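Local coordinates for N-alpha-acetyltransferase 35, NatC auxiliary subunit (Saccharomyces cerevisiae, PDB 6YGA), which serves as the large auxiliary subunit of the NatC N-terminal acetyltransferase, the complex that acetylates the N-terminal methionine of the L-A virus Gag protein, at residues 215-226 against 253-264. Numbering follows the deposited sequence.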
ATOM      1  N   LEU B 215      31.725  22.605 -15.932  1.00101.19           N
ATOM      2  CA  LEU B 215      30.464  22.306 -15.263  1.00 95.37           C
ATOM      3  C   LEU B 215      30.255  20.802 -15.129  1.00 91.90           C
ATOM      4  O   LEU B 215      29.706  20.333 -14.126  1.00 90.64           O
ATOM      5  CB  LEU B 215      29.301  22.948 -16.019  1.00 95.37           C
ATOM      6  CG  LEU B 215      28.975  24.410 -15.706  1.00 97.03           C
ATOM      7  CD1 LEU B 215      27.711  24.847 -16.433  1.00 98.59           C
ATOM      8  CD2 LEU B 215      28.830  24.612 -14.206  1.00 93.63           C
ATOM      9  N   HIS B 216      30.690  20.031 -16.130  1.00 91.22           N
ATOM     10  CA  HIS B 216      30.603  18.577 -16.029  1.00 88.05           C
ATOM     11  C   HIS B 216      31.459  18.055 -14.881  1.00 84.88           C
ATOM     12  O   HIS B 216      31.064  17.117 -14.179  1.00 82.39           O
ATOM     13  CB  HIS B 216      31.024  17.926 -17.347  1.00 92.10           C
ATOM     14  CG  HIS B 216      30.062  18.151 -18.474  1.00 96.62           C
ATOM     15  ND1 HIS B 216      30.038  19.314 -19.213  1.00100.71           N
ATOM     16  CD2 HIS B 216      29.093  17.358 -18.991  1.00 96.05           C
ATOM     17  CE1 HIS B 216      29.096  19.229 -20.136  1.00101.27           C
ATOM     18  NE2 HIS B 216      28.507  18.052 -20.022  1.00 98.46           N
ATOM     19  N   LEU B 217      32.633  18.655 -14.671  1.00 86.76           N
ATOM     20  CA  LEU B 217      33.490  18.229 -13.571  1.00 85.83           C
ATOM     21  C   LEU B 217      32.860  18.558 -12.224  1.00 84.06           C
ATOM     22  O   LEU B 217      32.891  17.734 -11.301  1.00 82.11           O
ATOM     23  CB  LEU B 217      34.866  18.880 -13.690  1.00 88.29           C
ATOM     24  CG  LEU B 217      35.875  18.478 -12.618  1.00 85.73           C
ATOM     25  CD1 LEU B 217      36.299  17.027 -12.794  1.00 83.56           C
ATOM     26  CD2 LEU B 217      37.076  19.404 -12.655  1.00 88.08           C
ATOM     27  N   THR B 218      32.286  19.756 -12.091  1.00 85.09           N
ATOM     28  CA  THR B 218      31.578  20.106 -10.863  1.00 83.17           C
ATOM     29  C   THR B 218      30.434  19.135 -10.599  1.00 81.85           C
ATOM     30  O   THR B 218      30.221  18.707  -9.458  1.00 80.43           O
ATOM     31  CB  THR B 218      31.050  21.539 -10.949  1.00 84.63           C
ATOM     32  OG1 THR B 218      32.090  22.409 -11.414  1.00 87.86           O
ATOM     33  CG2 THR B 218      30.575  22.016  -9.586  1.00 83.68           C
HETATM   34  N   MSE B 219      29.695  18.771 -11.643  1.00 83.00           N
HETATM   35  CA  MSE B 219      28.624  17.784 -11.542  1.00 82.90           C
HETATM   36  C   MSE B 219      29.115  16.462 -10.962  1.00 80.22           C
HETATM   37  O   MSE B 219      28.495  15.899 -10.058  1.00 77.53           O
HETATM   38  CB  MSE B 219      28.006  17.537 -12.917  1.00 88.83           C
HETATM   39  CG  MSE B 219      26.824  18.424 -13.242  1.00 93.55           C
HETATM   40 SE   MSE B 219      25.161  17.670 -12.567  0.64 94.25          SE
HETATM   41  CE  MSE B 219      25.061  16.098 -13.731  1.00 93.49           C
ATOM     42  N   LEU B 220      30.233  15.972 -11.500  1.00 80.45           N
ATOM     43  CA  LEU B 220      30.757  14.680 -11.073  1.00 77.66           C
ATOM     44  C   LEU B 220      31.253  14.732  -9.633  1.00 77.27           C
ATOM     45  O   LEU B 220      31.117  13.754  -8.890  1.00 76.37           O
ATOM     46  CB  LEU B 220      31.868  14.230 -12.020  1.00 78.16           C
ATOM     47  CG  LEU B 220      32.245  12.751 -11.978  1.00 76.21           C
ATOM     48  CD1 LEU B 220      31.002  11.891 -12.117  1.00 73.12           C
ATOM     49  CD2 LEU B 220      33.249  12.426 -13.078  1.00 78.06           C
ATOM     50  N   LYS B 221      31.830  15.864  -9.219  1.00 78.46           N
ATOM     51  CA  LYS B 221      32.234  16.019  -7.825  1.00 78.97           C
ATOM     52  C   LYS B 221      31.031  15.955  -6.892  1.00 76.37           C
ATOM     53  O   LYS B 221      31.079  15.293  -5.848  1.00 75.22           O
ATOM     54  CB  LYS B 221      32.988  17.337  -7.639  1.00 83.74           C
ATOM     55  CG  LYS B 221      34.288  17.445  -8.427  1.00 89.08           C
ATOM     56  CD  LYS B 221      34.979  18.777  -8.160  1.00 93.99           C
ATOM     57  CE  LYS B 221      35.298  18.949  -6.681  1.00 94.64           C
ATOM     58  NZ  LYS B 221      35.810  20.315  -6.374  1.00 97.19           N
ATOM     59  N   HIS B 222      29.937  16.633  -7.250  1.00 74.97           N
ATOM     60  CA  HIS B 222      28.751  16.606  -6.397  1.00 70.55           C
ATOM     61  C   HIS B 222      28.101  15.229  -6.398  1.00 68.57           C
ATOM     62  O   HIS B 222      27.619  14.765  -5.358  1.00 66.88           O
ATOM     63  CB  HIS B 222      27.746  17.669  -6.841  1.00 71.03           C
ATOM     64  CG  HIS B 222      28.086  19.055  -6.387  1.00 73.73           C
ATOM     65  ND1 HIS B 222      28.426  20.061  -7.265  1.00 76.84           N
ATOM     66  CD2 HIS B 222      28.132  19.604  -5.150  1.00 74.12           C
ATOM     67  CE1 HIS B 222      28.671  21.170  -6.588  1.00 78.74           C
ATOM     68  NE2 HIS B 222      28.500  20.920  -5.303  1.00 76.47           N
ATOM     69  N   ILE B 223      28.068  14.567  -7.557  1.00 69.78           N
ATOM     70  CA  ILE B 223      27.522  13.214  -7.634  1.00 67.09           C
ATOM     71  C   ILE B 223      28.296  12.278  -6.714  1.00 68.35           C
ATOM     72  O   ILE B 223      27.711  11.489  -5.962  1.00 69.02           O
ATOM     73  CB  ILE B 223      27.537  12.715  -9.091  1.00 65.34           C
ATOM     74  CG1 ILE B 223      26.446  13.407  -9.909  1.00 65.56           C
ATOM     75  CG2 ILE B 223      27.369  11.208  -9.150  1.00 62.52           C
ATOM     76  CD1 ILE B 223      26.445  13.014 -11.369  1.00 66.24           C
ATOM     77  N   LEU B 224      29.628  12.367  -6.751  1.00 69.64           N
ATOM     78  CA  LEU B 224      30.459  11.496  -5.927  1.00 70.39           C
ATOM     79  C   LEU B 224      30.183  11.705  -4.441  1.00 68.97           C
ATOM     80  O   LEU B 224      30.089  10.737  -3.678  1.00 68.12           O
ATOM     81  CB  LEU B 224      31.936  11.737  -6.239  1.00 75.10           C
ATOM     82  CG  LEU B 224      32.828  10.500  -6.339  1.00 78.73           C
ATOM     83  CD1 LEU B 224      32.336   9.594  -7.435  1.00 78.64           C
ATOM     84  CD2 LEU B 224      34.254  10.896  -6.618  1.00 83.32           C
ATOM     85  N   LYS B 225      30.047  12.962  -4.011  1.00 67.68           N
ATOM     86  CA  LYS B 225      29.788  13.228  -2.599  1.00 64.65           C
ATOM     87  C   LYS B 225      28.384  12.789  -2.204  1.00 61.48           C
ATOM     88  O   LYS B 225      28.162  12.355  -1.068  1.00 58.95           O
ATOM     89  CB  LYS B 225      29.990  14.709  -2.290  1.00 63.28           C
ATOM     90  CG  LYS B 225      31.413  15.211  -2.452  1.00 64.36           C
ATOM     91  CD  LYS B 225      31.514  16.673  -2.044  1.00 65.58           C
ATOM     92  CE  LYS B 225      32.954  17.161  -2.063  1.00 70.14           C
ATOM     93  NZ  LYS B 225      33.072  18.581  -1.626  1.00 73.51           N
ATOM     94  N   ILE B 226      27.422  12.908  -3.124  1.00 60.94           N
ATOM     95  CA  ILE B 226      26.068  12.422  -2.859  1.00 57.27           C
ATOM     96  C   ILE B 226      26.091  10.920  -2.602  1.00 55.89           C
ATOM     97  O   ILE B 226      25.476  10.424  -1.650  1.00 53.82           O
ATOM     98  CB  ILE B 226      25.126  12.782  -4.024  1.00 55.57           C
ATOM     99  CG1 ILE B 226      24.755  14.266  -3.992  1.00 56.40           C
ATOM    100  CG2 ILE B 226      23.864  11.932  -3.985  1.00 51.09           C
ATOM    101  CD1 ILE B 226      23.799  14.676  -5.096  1.00 55.58           C
ATOM    102  N   ASN B 253      24.437  19.267  -1.612  1.00 68.60           N
ATOM    103  CA  ASN B 253      24.913  18.827  -2.919  1.00 70.75           C
ATOM    104  C   ASN B 253      23.759  18.617  -3.889  1.00 68.35           C
ATOM    105  O   ASN B 253      23.892  18.896  -5.086  1.00 68.98           O
ATOM    106  CB  ASN B 253      25.739  17.553  -2.774  1.00 72.11           C
ATOM    107  CG  ASN B 253      27.066  17.801  -2.091  1.00 75.21           C
ATOM    108  OD1 ASN B 253      27.145  18.556  -1.122  1.00 75.66           O
ATOM    109  ND2 ASN B 253      28.119  17.187  -2.606  1.00 77.46           N
ATOM    110  N   ALA B 254      22.617  18.130  -3.397  1.00 65.03           N
ATOM    111  CA  ALA B 254      21.454  17.988  -4.265  1.00 63.43           C
ATOM    112  C   ALA B 254      20.956  19.348  -4.739  1.00 66.20           C
ATOM    113  O   ALA B 254      20.522  19.493  -5.887  1.00 69.78           O
ATOM    114  CB  ALA B 254      20.344  17.225  -3.543  1.00 59.58           C
ATOM    115  N   ASN B 255      21.019  20.361  -3.869  1.00 66.52           N
ATOM    116  CA  ASN B 255      20.606  21.704  -4.267  1.00 69.52           C
ATOM    117  C   ASN B 255      21.559  22.297  -5.298  1.00 70.73           C
ATOM    118  O   ASN B 255      21.122  22.973  -6.237  1.00 70.45           O
ATOM    119  CB  ASN B 255      20.513  22.615  -3.042  1.00 73.41           C
ATOM    120  CG  ASN B 255      19.153  22.558  -2.372  1.00 76.86           C
ATOM    121  OD1 ASN B 255      18.122  22.475  -3.040  1.00 80.42           O
ATOM    122  ND2 ASN B 255      19.144  22.604  -1.045  1.00 77.14           N
ATOM    123  N   SER B 256      22.865  22.063  -5.138  1.00 71.16           N
ATOM    124  CA  SER B 256      23.830  22.607  -6.088  1.00 75.01           C
ATOM    125  C   SER B 256      23.657  21.982  -7.466  1.00 74.87           C
ATOM    126  O   SER B 256      23.775  22.672  -8.486  1.00 76.41           O
ATOM    127  CB  SER B 256      25.253  22.391  -5.572  1.00 75.93           C
ATOM    128  OG  SER B 256      25.434  22.996  -4.304  1.00 75.67           O
ATOM    129  N   VAL B 257      23.363  20.681  -7.516  1.00 72.46           N
ATOM    130  CA  VAL B 257      23.176  20.006  -8.797  1.00 72.66           C
ATOM    131  C   VAL B 257      21.932  20.533  -9.503  1.00 72.79           C
ATOM    132  O   VAL B 257      21.922  20.699 -10.728  1.00 74.22           O
ATOM    133  CB  VAL B 257      23.115  18.482  -8.590  1.00 72.46           C
ATOM    134  CG1 VAL B 257      22.762  17.773  -9.884  1.00 72.50           C
ATOM    135  CG2 VAL B 257      24.445  17.973  -8.069  1.00 74.65           C
ATOM    136  N   ASN B 258      20.872  20.824  -8.744  1.00 70.93           N
ATOM    137  CA  ASN B 258      19.636  21.305  -9.358  1.00 71.10           C
ATOM    138  C   ASN B 258      19.855  22.619 -10.102  1.00 72.34           C
ATOM    139  O   ASN B 258      19.293  22.827 -11.185  1.00 71.75           O
ATOM    140  CB  ASN B 258      18.543  21.457  -8.300  1.00 71.66           C
ATOM    141  CG  ASN B 258      17.970  20.120  -7.856  1.00 71.47           C
ATOM    142  OD1 ASN B 258      18.032  19.132  -8.590  1.00 71.05           O
ATOM    143  ND2 ASN B 258      17.406  20.086  -6.654  1.00 71.05           N
ATOM    144  N   GLY B 259      20.666  23.519  -9.543  1.00 75.99           N
ATOM    145  CA  GLY B 259      21.004  24.739 -10.258  1.00 81.34           C
ATOM    146  C   GLY B 259      21.899  24.510 -11.455  1.00 81.74           C
ATOM    147  O   GLY B 259      21.954  25.357 -12.353  1.00 84.64           O
ATOM    148  N   ILE B 260      22.599  23.375 -11.487  1.00 79.53           N
ATOM    149  CA  ILE B 260      23.492  23.067 -12.597  1.00 80.41           C
ATOM    150  C   ILE B 260      22.721  22.451 -13.762  1.00 80.91           C
ATOM    151  O   ILE B 260      23.085  22.659 -14.925  1.00 82.60           O
ATOM    152  CB  ILE B 260      24.628  22.146 -12.112  1.00 78.86           C
ATOM    153  CG1 ILE B 260      25.532  22.876 -11.113  1.00 81.01           C
ATOM    154  CG2 ILE B 260      25.465  21.658 -13.267  1.00 79.01           C
ATOM    155  CD1 ILE B 260      26.745  22.062 -10.692  1.00 80.68           C
ATOM    156  N   PHE B 261      21.646  21.712 -13.475  1.00 81.41           N
ATOM    157  CA  PHE B 261      20.872  21.028 -14.513  1.00 84.32           C
ATOM    158  C   PHE B 261      20.480  21.911 -15.692  1.00 86.95           C
ATOM    159  O   PHE B 261      20.713  21.499 -16.839  1.00 87.40           O
ATOM    160  CB  PHE B 261      19.618  20.394 -13.895  1.00 84.62           C
ATOM    161  CG  PHE B 261      19.821  18.993 -13.414  1.00 85.47           C
ATOM    162  CD1 PHE B 261      20.213  17.997 -14.292  1.00 87.20           C
ATOM    163  CD2 PHE B 261      19.602  18.665 -12.088  1.00 84.87           C
ATOM    164  CE1 PHE B 261      20.397  16.700 -13.854  1.00 86.37           C
ATOM    165  CE2 PHE B 261      19.780  17.369 -11.643  1.00 84.41           C
ATOM    166  CZ  PHE B 261      20.179  16.385 -12.527  1.00 85.02           C
ATOM    167  N   PRO B 262      19.885  23.097 -15.511  1.00 89.34           N
ATOM    168  CA  PRO B 262      19.496  23.874 -16.698  1.00 93.25           C
ATOM    169  C   PRO B 262      20.674  24.334 -17.536  1.00 96.06           C
ATOM    170  O   PRO B 262      20.496  24.617 -18.726  1.00 97.61           O
ATOM    171  CB  PRO B 262      18.728  25.063 -16.104  1.00 94.54           C
ATOM    172  CG  PRO B 262      19.276  25.212 -14.738  1.00 93.03           C
ATOM    173  CD  PRO B 262      19.523  23.807 -14.269  1.00 89.00           C
ATOM    174  N   GLN B 263      21.880  24.402 -16.964  1.00 97.69           N
ATOM    175  CA  GLN B 263      22.993  25.042 -17.653  1.00103.18           C
ATOM    176  C   GLN B 263      23.682  24.133 -18.660  1.00108.36           C
ATOM    177  O   GLN B 263      24.374  24.639 -19.550  1.00111.63           O
ATOM    178  CB  GLN B 263      24.027  25.557 -16.646  1.00100.55           C
ATOM    179  CG  GLN B 263      23.473  26.537 -15.624  1.00 98.72           C
ATOM    180  CD  GLN B 263      24.556  27.366 -14.957  1.00100.10           C
ATOM    181  OE1 GLN B 263      25.598  27.646 -15.554  1.00102.04           O
ATOM    182  NE2 GLN B 263      24.315  27.764 -13.713  1.00 99.75           N
ATOM    183  N   LEU B 264      23.508  22.818 -18.558  1.00111.34           N
ATOM    184  CA  LEU B 264      24.214  21.899 -19.436  1.00117.22           C
ATOM    185  C   LEU B 264      23.300  20.760 -19.861  1.00118.88           C
ATOM    186  O   LEU B 264      22.273  20.477 -19.235  1.00115.92           O
ATOM    187  CB  LEU B 264      25.479  21.346 -18.766  1.00117.58           C
ATOM    188  CG  LEU B 264      25.342  20.588 -17.447  1.00113.54           C
ATOM    189  CD1 LEU B 264      25.346  19.097 -17.685  1.00110.25           C
ATOM    190  CD2 LEU B 264      26.483  20.969 -16.540  1.00115.04           C
TER
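His222 is the knob of this nearly antiparallel helix pair (152° between directions), set in a hole formed by Asn253, Ser256, Val257 and Ile260. Its flat ring suits the slot: CB of Ser256 lies over one face, 3.9 Å from the centroid, a CH-pi contact, while the amide of Asn253 meets the ring edge with its plane nearly perpendicular. Nearer the backbone, His222 CB lies against Val257 CG2 at 3.5 Å. A weak bond from His222 ND1 to Thr218 O, one turn back, may help to steady the ring.

Met219, present as selenomethionine, fills the next layer, where a flexible chain bent at chi2 (-86°) and chi3 (-67°) lets CG lie against Ile260 CG2 (3.5 Å) and SE against Val257 CG1 (3.6 Å). SE also stands above the Phe261 face, a distant Met-aromatic contact. Toward the ends, Leu264 CD2 packs on Leu215 CB at 3.5 Å and Ile226 CG1 on the CB of Asn253 at 3.6 Å.

Ser256 OG bonds to Glu252 O, one turn back in its helix, and Thr218 OG1 to Ser214 O, just ahead of helix 215-231. Helices 85-104 and 193-209 pack against helix 215-231 through Ile223 and Leu224 respectively, whereas helix 298-311 packs against Ala254 of helix 245-260.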